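Local atomic coordinates of DUF1881 domain-containing protein (Neurospora crassa, PDB entry 5Z6D), a protein that is of uncharacterised function but joins a betagamma-crystallin domain, whose calcium site is made inoperative by the domain interface, to an Ig-like domain, and is abundant in the perithecia of the fungus. Residues G155-W167 / D175-K187. The protein carries 1 engineered substitution. Numbering follows the deposited sequence.
Sequences GVYIAVGSVYFEW and DVVENEHWPKQLK
In the Ig-like domain, the beta hairpin of strands 157-168 and 173-177 pairs Glu166 with Asp175, and the chain then crosses to strand 186-190 of the other sheet. Glu166 and Asp175 exchange two backbone bonds. Beyond them, Val177 N donates to Tyr164 O at 2.8 Å, almost straight (177°). Further on the two segments are held differently: Ser162 N bonds His181 O at 3.1 Å, from well above the carbonyl plane. A water lies within bonding distance of both Ser162 O and Val177 O.

Side chains alternate between the two faces. On one, the edge of the Tyr164 ring meets Val177, CD2 lying 3.7 Å from CB. Tyr164 has CG anti to its own N (chi1 -177°), which lays the ring alongside Val177. Glu166 CD also packs on Val177 CG2, at 3.6 Å. Asp175 turns its carboxylate to Arg190 and Asn168. On the inner face, Phe165 CE1 touches Val176 CG2 at 3.6 Å, and Val163 CG2 lies 3.6 Å from Trp182 CZ3.

Trp182 is buried. Pro183 CD and Leu186 CD1 lie over one face of its indole and Glu178 CG over the other, while NE1 donates to Leu186 O at 3.0 Å. A serine here would probably open a gap beside Val163 and leave Leu186 O without this donor. Further along, Ala159 CB rests on Pro183 CB at 3.6 Å.

Val176 and Trp182 also reach strand 195-200. The arrangement is that of a beta sandwich, a hairpin edge followed by a crossing to the facing sheet, as in Ig-like folds.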
ATOM      1  N   GLY A 155      12.751 -19.494  12.084  1.00 30.78           N
ATOM      2  CA  GLY A 155      12.007 -20.051  10.967  1.00 31.21           C
ATOM      3  C   GLY A 155      10.603 -20.454  11.374  1.00 29.01           C
ATOM      4  O   GLY A 155       9.777 -20.786  10.534  1.00 29.95           O
ATOM      5  N   VAL A 156      10.345 -20.408  12.676  1.00 30.00           N
ATOM      6  CA  VAL A 156       9.088 -20.861  13.263  1.00 32.09           C
ATOM      7  C   VAL A 156       7.937 -19.881  13.060  1.00 32.87           C
ATOM      8  O   VAL A 156       8.082 -18.681  13.306  1.00 26.75           O
ATOM      9  CB  VAL A 156       9.250 -21.111  14.774  1.00 40.50           C
ATOM     10  CG1 VAL A 156       7.970 -21.695  15.361  1.00 44.88           C
ATOM     11  CG2 VAL A 156      10.431 -22.037  15.037  1.00 45.56           C
ATOM     12  N   TYR A 157       6.792 -20.396  12.628  1.00 27.21           N
ATOM     13  CA  TYR A 157       5.611 -19.557  12.476  1.00 22.72           C
ATOM     14  C   TYR A 157       4.945 -19.285  13.817  1.00 29.31           C
ATOM     15  O   TYR A 157       4.646 -20.201  14.583  1.00 35.78           O
ATOM     16  CB  TYR A 157       4.616 -20.182  11.496  1.00 17.40           C
ATOM     17  CG  TYR A 157       5.016 -19.921  10.072  1.00 21.83           C
ATOM     18  CD1 TYR A 157       4.717 -18.706   9.470  1.00 22.22           C
ATOM     19  CD2 TYR A 157       5.745 -20.860   9.343  1.00 23.03           C
ATOM     20  CE1 TYR A 157       5.099 -18.438   8.179  1.00 22.06           C
ATOM     21  CE2 TYR A 157       6.129 -20.603   8.044  1.00 31.74           C
ATOM     22  CZ  TYR A 157       5.811 -19.384   7.469  1.00 26.95           C
ATOM     23  OH  TYR A 157       6.188 -19.102   6.176  1.00 31.13           O
ATOM     24  N   ILE A 158       4.733 -18.006  14.094  1.00 25.50           N
ATOM     25  CA  ILE A 158       4.067 -17.599  15.311  1.00 23.26           C
ATOM     26  C   ILE A 158       2.586 -17.764  15.101  1.00 28.80           C
ATOM     27  O   ILE A 158       1.872 -18.281  15.965  1.00 29.35           O
ATOM     28  CB  ILE A 158       4.345 -16.140  15.669  1.00 23.10           C
ATOM     29  CG1 ILE A 158       5.821 -15.918  15.965  1.00 31.48           C
ATOM     30  CG2 ILE A 158       3.483 -15.696  16.858  1.00 30.28           C
ATOM     31  CD1 ILE A 158       6.089 -14.531  16.475  1.00 42.26           C
ATOM     32  N   ALA A 159       2.119 -17.320  13.943  1.00 28.26           N
ATOM     33  CA  ALA A 159       0.679 -17.394  13.710  1.00 24.73           C
ATOM     34  C   ALA A 159       0.345 -17.353  12.248  1.00 24.42           C
ATOM     35  O   ALA A 159       1.062 -16.769  11.460  1.00 23.99           O
ATOM     36  CB  ALA A 159      -0.031 -16.262  14.426  1.00 23.96           C
ATOM     37  N   VAL A 160      -0.767 -17.969  11.891  1.00 21.63           N
ATOM     38  CA  VAL A 160      -1.249 -17.949  10.530  1.00 20.35           C
ATOM     39  C   VAL A 160      -2.723 -17.621  10.611  1.00 20.99           C
ATOM     40  O   VAL A 160      -3.416 -18.109  11.493  1.00 29.12           O
ATOM     41  CB  VAL A 160      -1.001 -19.291   9.827  1.00 32.21           C
ATOM     42  CG1 VAL A 160      -1.743 -19.362   8.512  1.00 40.57           C
ATOM     43  CG2 VAL A 160       0.495 -19.491   9.624  1.00 33.14           C
ATOM     44  N   GLY A 161      -3.201 -16.735   9.748  1.00 19.14           N
ATOM     45  CA  GLY A 161      -4.612 -16.411   9.769  1.00 22.36           C
ATOM     46  C   GLY A 161      -4.967 -15.483   8.636  1.00 18.81           C
ATOM     47  O   GLY A 161      -4.498 -15.653   7.514  1.00 19.21           O
ATOM     48  N   SER A 162      -5.825 -14.517   8.922  1.00 21.06           N
ATOM     49  CA  SER A 162      -6.212 -13.562   7.900  1.00 22.37           C
ATOM     50  C   SER A 162      -6.683 -12.262   8.516  1.00 19.24           C
ATOM     51  O   SER A 162      -6.934 -12.179   9.719  1.00 21.21           O
ATOM     52  CB  SER A 162      -7.306 -14.143   7.003  1.00 31.67           C
ATOM     53  OG  SER A 162      -8.452 -14.472   7.763  1.00 25.76           O
ATOM     54  N   VAL A 163      -6.757 -11.237   7.672  1.00 17.15           N
ATOM     55  CA  VAL A 163      -7.280  -9.939   8.066  1.00 21.56           C
ATOM     56  C   VAL A 163      -8.490  -9.656   7.184  1.00 20.95           C
ATOM     57  O   VAL A 163      -8.517 -10.042   6.011  1.00 19.51           O
ATOM     58  CB  VAL A 163      -6.213  -8.817   7.926  1.00 22.27           C
ATOM     59  CG1 VAL A 163      -5.758  -8.655   6.465  1.00 24.11           C
ATOM     60  CG2 VAL A 163      -6.739  -7.498   8.492  1.00 20.85           C
ATOM     61  N   TYR A 164      -9.493  -9.004   7.761  1.00 19.61           N
ATOM     62  CA  TYR A 164     -10.718  -8.670   7.065  1.00 23.13           C
ATOM     63  C   TYR A 164     -10.830  -7.150   7.022  1.00 20.35           C
ATOM     64  O   TYR A 164     -10.841  -6.497   8.058  1.00 25.72           O
ATOM     65  CB  TYR A 164     -11.916  -9.311   7.780  1.00 27.85           C
ATOM     66  CG  TYR A 164     -13.275  -9.109   7.136  1.00 25.68           C
ATOM     67  CD1 TYR A 164     -13.637  -9.798   5.983  1.00 26.69           C
ATOM     68  CD2 TYR A 164     -14.205  -8.248   7.698  1.00 32.63           C
ATOM     69  CE1 TYR A 164     -14.886  -9.626   5.405  1.00 30.14           C
ATOM     70  CE2 TYR A 164     -15.453  -8.068   7.127  1.00 31.34           C
ATOM     71  CZ  TYR A 164     -15.788  -8.755   5.982  1.00 30.56           C
ATOM     72  OH  TYR A 164     -17.033  -8.575   5.414  1.00 29.85           O
ATOM     73  N   PHE A 165     -10.846  -6.596   5.819  1.00 19.35           N
ATOM     74  CA  PHE A 165     -11.045  -5.162   5.604  1.00 22.38           C
ATOM     75  C   PHE A 165     -12.472  -4.873   5.192  1.00 21.79           C
ATOM     76  O   PHE A 165     -13.040  -5.569   4.351  1.00 21.21           O
ATOM     77  CB  PHE A 165     -10.123  -4.628   4.512  1.00 18.49           C
ATOM     78  CG  PHE A 165      -8.661  -4.814   4.793  1.00 20.17           C
ATOM     79  CD1 PHE A 165      -8.050  -4.155   5.844  1.00 21.89           C
ATOM     80  CD2 PHE A 165      -7.895  -5.628   3.977  1.00 24.87           C
ATOM     81  CE1 PHE A 165      -6.691  -4.316   6.086  1.00 22.70           C
ATOM     82  CE2 PHE A 165      -6.536  -5.790   4.208  1.00 26.98           C
ATOM     83  CZ  PHE A 165      -5.937  -5.128   5.258  1.00 20.29           C
ATOM     84  N   GLU A 166     -13.051  -3.825   5.757  1.00 21.15           N
ATOM     85  CA  GLU A 166     -14.378  -3.433   5.300  1.00 25.36           C
ATOM     86  C   GLU A 166     -14.483  -1.922   5.278  1.00 27.31           C
ATOM     87  O   GLU A 166     -13.808  -1.242   6.035  1.00 29.44           O
ATOM     88  CB  GLU A 166     -15.478  -4.044   6.187  1.00 28.32           C
ATOM     89  CG  GLU A 166     -15.555  -3.496   7.594  1.00 37.03           C
ATOM     90  CD  GLU A 166     -16.714  -4.092   8.385  1.00 43.94           C
ATOM     91  OE1 GLU A 166     -17.354  -5.043   7.883  1.00 42.02           O
ATOM     92  OE2 GLU A 166     -16.987  -3.611   9.505  1.00 45.06           O
ATOM     93  N   TRP A 167     -15.318  -1.395   4.394  1.00 26.66           N
ATOM     94  CA  TRP A 167     -15.542   0.038   4.366  1.00 28.44           C
ATOM     95  C   TRP A 167     -16.485   0.458   5.479  1.00 32.53           C
ATOM     96  O   TRP A 167     -17.548  -0.137   5.666  1.00 32.53           O
ATOM     97  CB  TRP A 167     -16.107   0.486   3.017  1.00 27.62           C
ATOM     98  CG  TRP A 167     -16.117   1.972   2.902  1.00 28.69           C
ATOM     99  CD1 TRP A 167     -17.158   2.810   3.185  1.00 35.54           C
ATOM    100  CD2 TRP A 167     -15.021   2.808   2.513  1.00 29.00           C
ATOM    101  NE1 TRP A 167     -16.781   4.117   2.979  1.00 40.73           N
ATOM    102  CE2 TRP A 167     -15.475   4.142   2.563  1.00 36.67           C
ATOM    103  CE3 TRP A 167     -13.707   2.557   2.105  1.00 29.96           C
ATOM    104  CZ2 TRP A 167     -14.657   5.224   2.231  1.00 30.30           C
ATOM    105  CZ3 TRP A 167     -12.895   3.629   1.777  1.00 30.70           C
ATOM    106  CH2 TRP A 167     -13.373   4.950   1.844  1.00 28.99           C
ATOM    107  N   ASP A 175     -11.774  -0.120   7.698  1.00 21.28           N
ATOM    108  CA  ASP A 175     -11.646  -0.745   9.004  1.00 22.07           C
ATOM    109  C   ASP A 175     -10.991  -2.116   8.896  1.00 21.51           C
ATOM    110  O   ASP A 175     -11.315  -2.907   7.998  1.00 24.50           O
ATOM    111  CB  ASP A 175     -13.005  -0.917   9.674  1.00 26.32           C
ATOM    112  CG  ASP A 175     -13.564   0.374  10.206  1.00 37.97           C
ATOM    113  OD1 ASP A 175     -12.959   1.435   9.957  1.00 42.48           O
ATOM    114  OD2 ASP A 175     -14.624   0.319  10.864  1.00 40.99           O
ATOM    115  N   VAL A 176     -10.071  -2.381   9.813  1.00 21.55           N
ATOM    116  CA  VAL A 176      -9.605  -3.733  10.059  1.00 24.27           C
ATOM    117  C   VAL A 176     -10.543  -4.364  11.073  1.00 31.32           C
ATOM    118  O   VAL A 176     -10.727  -3.831  12.165  1.00 33.42           O
ATOM    119  CB  VAL A 176      -8.160  -3.753  10.586  1.00 27.48           C
ATOM    120  CG1 VAL A 176      -7.814  -5.123  11.135  1.00 26.03           C
ATOM    121  CG2 VAL A 176      -7.183  -3.348   9.484  1.00 25.45           C
ATOM    122  N   VAL A 177     -11.158  -5.481  10.698  1.00 28.15           N
ATOM    123  CA  VAL A 177     -11.993  -6.232  11.615  1.00 33.76           C
ATOM    124  C   VAL A 177     -11.203  -7.414  12.160  1.00 34.76           C
ATOM    125  O   VAL A 177     -10.819  -8.314  11.412  1.00 36.67           O
ATOM    126  CB  VAL A 177     -13.268  -6.733  10.937  1.00 36.07           C
ATOM    127  CG1 VAL A 177     -14.161  -7.427  11.956  1.00 37.76           C
ATOM    128  CG2 VAL A 177     -13.994  -5.570  10.284  1.00 35.98           C
ATOM    129  N   GLU A 178     -10.943  -7.395  13.462  1.00 35.21           N
ATOM    130  CA  GLU A 178     -10.215  -8.481  14.102  1.00 38.32           C
ATOM    131  C   GLU A 178     -11.174  -9.601  14.498  1.00 39.68           C
ATOM    132  O   GLU A 178     -11.704  -9.603  15.605  1.00 49.24           O
ATOM    133  CB  GLU A 178      -9.458  -7.969  15.331  1.00 40.21           C
ATOM    134  CG  GLU A 178      -8.522  -6.789  15.052  1.00 41.88           C
ATOM    135  CD  GLU A 178      -7.519  -6.563  16.173  1.00 44.44           C
ATOM    136  OE1 GLU A 178      -7.633  -7.234  17.222  1.00 41.21           O
ATOM    137  OE2 GLU A 178      -6.608  -5.723  16.001  1.00 42.17           O
ATOM    138  N   ASN A 179     -11.402 -10.547  13.591  1.00 36.55           N
ATOM    139  CA  ASN A 179     -12.305 -11.657  13.877  1.00 37.85           C
ATOM    140  C   ASN A 179     -11.542 -12.901  14.329  1.00 36.06           C
ATOM    141  O   ASN A 179     -10.389 -12.801  14.741  1.00 29.95           O
ATOM    142  CB  ASN A 179     -13.191 -11.963  12.662  1.00 41.65           C
ATOM    143  CG  ASN A 179     -12.398 -12.292  11.410  1.00 40.17           C
ATOM    144  OD1 ASN A 179     -11.341 -12.920  11.464  1.00 35.99           O
ATOM    145  ND2 ASN A 179     -12.928 -11.881  10.264  1.00 44.52           N
ATOM    146  N   GLU A 180     -12.175 -14.071  14.254  1.00 33.66           N
ATOM    147  CA  GLU A 180     -11.582 -15.265  14.843  1.00 34.48           C
ATOM    148  C   GLU A 180     -10.364 -15.776  14.068  1.00 34.34           C
ATOM    149  O   GLU A 180      -9.638 -16.638  14.563  1.00 36.34           O
ATOM    150  CB  GLU A 180     -12.632 -16.382  14.974  1.00 35.64           C
ATOM    151  CG  GLU A 180     -12.755 -17.303  13.768  1.00 43.86           C
ATOM    152  CD  GLU A 180     -13.548 -16.694  12.624  1.00 56.73           C
ATOM    153  OE1 GLU A 180     -13.973 -15.520  12.732  1.00 57.38           O
ATOM    154  OE2 GLU A 180     -13.751 -17.400  11.613  1.00 61.05           O
ATOM    155  N   HIS A 181     -10.122 -15.245  12.872  1.00 30.63           N
ATOM    156  CA  HIS A 181      -8.952 -15.664  12.105  1.00 29.30           C
ATOM    157  C   HIS A 181      -7.784 -14.680  12.234  1.00 26.00           C
ATOM    158  O   HIS A 181      -6.652 -14.987  11.843  1.00 24.88           O
ATOM    159  CB  HIS A 181      -9.325 -15.863  10.637  1.00 40.31           C
ATOM    160  CG  HIS A 181     -10.128 -17.103  10.393  1.00 51.56           C
ATOM    161  ND1 HIS A 181      -9.694 -18.354  10.779  1.00 53.44           N
ATOM    162  CD2 HIS A 181     -11.338 -17.284   9.814  1.00 54.96           C
ATOM    163  CE1 HIS A 181     -10.603 -19.253  10.445  1.00 56.81           C
ATOM    164  NE2 HIS A 181     -11.610 -18.631   9.858  1.00 56.68           N
ATOM    165  N   TRP A 182      -8.051 -13.521  12.818  1.00 24.96           N
ATOM    166  CA  TRP A 182      -6.982 -12.570  13.119  1.00 26.90           C
ATOM    167  C   TRP A 182      -6.139 -13.112  14.268  1.00 29.95           C
ATOM    168  O   TRP A 182      -6.680 -13.444  15.327  1.00 27.90           O
ATOM    169  CB  TRP A 182      -7.558 -11.202  13.473  1.00 29.83           C
ATOM    170  CG  TRP A 182      -6.544 -10.209  13.976  1.00 28.48           C
ATOM    171  CD1 TRP A 182      -6.236  -9.935  15.283  1.00 29.73           C
ATOM    172  CD2 TRP A 182      -5.722  -9.348  13.181  1.00 25.89           C
ATOM    173  NE1 TRP A 182      -5.266  -8.956  15.346  1.00 32.46           N
ATOM    174  CE2 TRP A 182      -4.938  -8.573  14.065  1.00 23.66           C
ATOM    175  CE3 TRP A 182      -5.571  -9.149  11.805  1.00 30.21           C
ATOM    176  CZ2 TRP A 182      -4.022  -7.624  13.621  1.00 23.89           C
ATOM    177  CZ3 TRP A 182      -4.659  -8.205  11.364  1.00 33.41           C
ATOM    178  CH2 TRP A 182      -3.894  -7.458  12.270  1.00 29.43           C
ATOM    179  N   PRO A 183      -4.815 -13.213  14.059  1.00 25.67           N
ATOM    180  CA  PRO A 183      -3.914 -13.764  15.078  1.00 27.76           C
ATOM    181  C   PRO A 183      -3.986 -12.984  16.388  1.00 28.96           C
ATOM    182  O   PRO A 183      -3.802 -11.765  16.384  1.00 25.10           O
ATOM    183  CB  PRO A 183      -2.531 -13.632  14.432  1.00 26.16           C
ATOM    184  CG  PRO A 183      -2.799 -13.628  12.967  1.00 25.91           C
ATOM    185  CD  PRO A 183      -4.104 -12.887  12.812  1.00 25.17           C
ATOM    186  N   LYS A 184      -4.260 -13.673  17.494  1.00 24.75           N
ATOM    187  CA  LYS A 184      -4.381 -12.992  18.777  1.00 33.57           C
ATOM    188  C   LYS A 184      -3.052 -12.368  19.193  1.00 30.68           C
ATOM    189  O   LYS A 184      -3.012 -11.471  20.032  1.00 29.43           O
ATOM    190  CB  LYS A 184      -4.876 -13.954  19.855  1.00 38.20           C
ATOM    191  CG  LYS A 184      -6.226 -14.581  19.544  1.00 50.45           C
ATOM    192  CD  LYS A 184      -6.729 -15.423  20.702  1.00 56.51           C
ATOM    193  CE  LYS A 184      -8.089 -16.034  20.401  1.00 60.36           C
ATOM    194  NZ  LYS A 184      -8.013 -17.144  19.409  1.00 63.95           N
ATOM    195  N   GLN A 185      -1.966 -12.849  18.596  1.00 26.56           N
ATOM    196  CA  GLN A 185      -0.641 -12.292  18.844  1.00 24.10           C
ATOM    197  C   GLN A 185      -0.430 -10.895  18.277  1.00 24.45           C
ATOM    198  O   GLN A 185       0.557 -10.254  18.605  1.00 24.56           O
ATOM    199  CB  GLN A 185       0.437 -13.206  18.263  1.00 21.69           C
ATOM    200  CG  GLN A 185       0.538 -14.565  18.938  1.00 23.22           C
ATOM    201  CD  GLN A 185      -0.310 -15.615  18.248  1.00 28.04           C
ATOM    202  OE1 GLN A 185      -1.258 -15.297  17.533  1.00 26.14           O
ATOM    203  NE2 GLN A 185       0.034 -16.878  18.454  1.00 24.74           N
ATOM    204  N   LEU A 186      -1.330 -10.445  17.407  1.00 21.58           N
ATOM    205  CA  LEU A 186      -1.201  -9.133  16.773  1.00 20.99           C
ATOM    206  C   LEU A 186      -2.245  -8.150  17.282  1.00 24.35           C
ATOM    207  O   LEU A 186      -3.377  -8.530  17.586  1.00 26.68           O
ATOM    208  CB  LEU A 186      -1.343  -9.255  15.258  1.00 18.68           C
ATOM    209  CG  LEU A 186      -0.364 -10.143  14.496  1.00 20.26           C
ATOM    210  CD1 LEU A 186      -0.759 -10.253  13.022  1.00 22.13           C
ATOM    211  CD2 LEU A 186       1.061  -9.602  14.656  1.00 18.28           C
ATOM    212  N   LYS A 187      -1.860  -6.883  17.343  1.00 23.94           N
ATOM    213  CA  LYS A 187      -2.799  -5.798  17.608  1.00 26.04           C
ATOM    214  C   LYS A 187      -2.703  -4.754  16.507  1.00 26.73           C
ATOM    215  O   LYS A 187      -1.613  -4.339  16.156  1.00 28.42           O
ATOM    216  CB  LYS A 187      -2.506  -5.157  18.964  1.00 33.13           C
ATOM    217  CG  LYS A 187      -3.578  -5.389  20.009  1.00 54.53           C
ATOM    218  CD  LYS A 187      -4.801  -4.528  19.739  1.00 63.46           C
ATOM    219  CE  LYS A 187      -5.804  -4.625  20.876  1.00 69.08           C
ATOM    220  NZ  LYS A 187      -6.896  -3.630  20.721  1.00 69.80           N
TER
HETATM  221  O   HOH W   1      -4.553 -16.980  13.552  1.00 48.99           O
HETATM  222  O   HOH W   2     -10.312 -12.582   8.335  1.00 39.97           O
HETATM  223  O   HOH W   3      -9.613 -10.999  10.743  1.00 40.06           O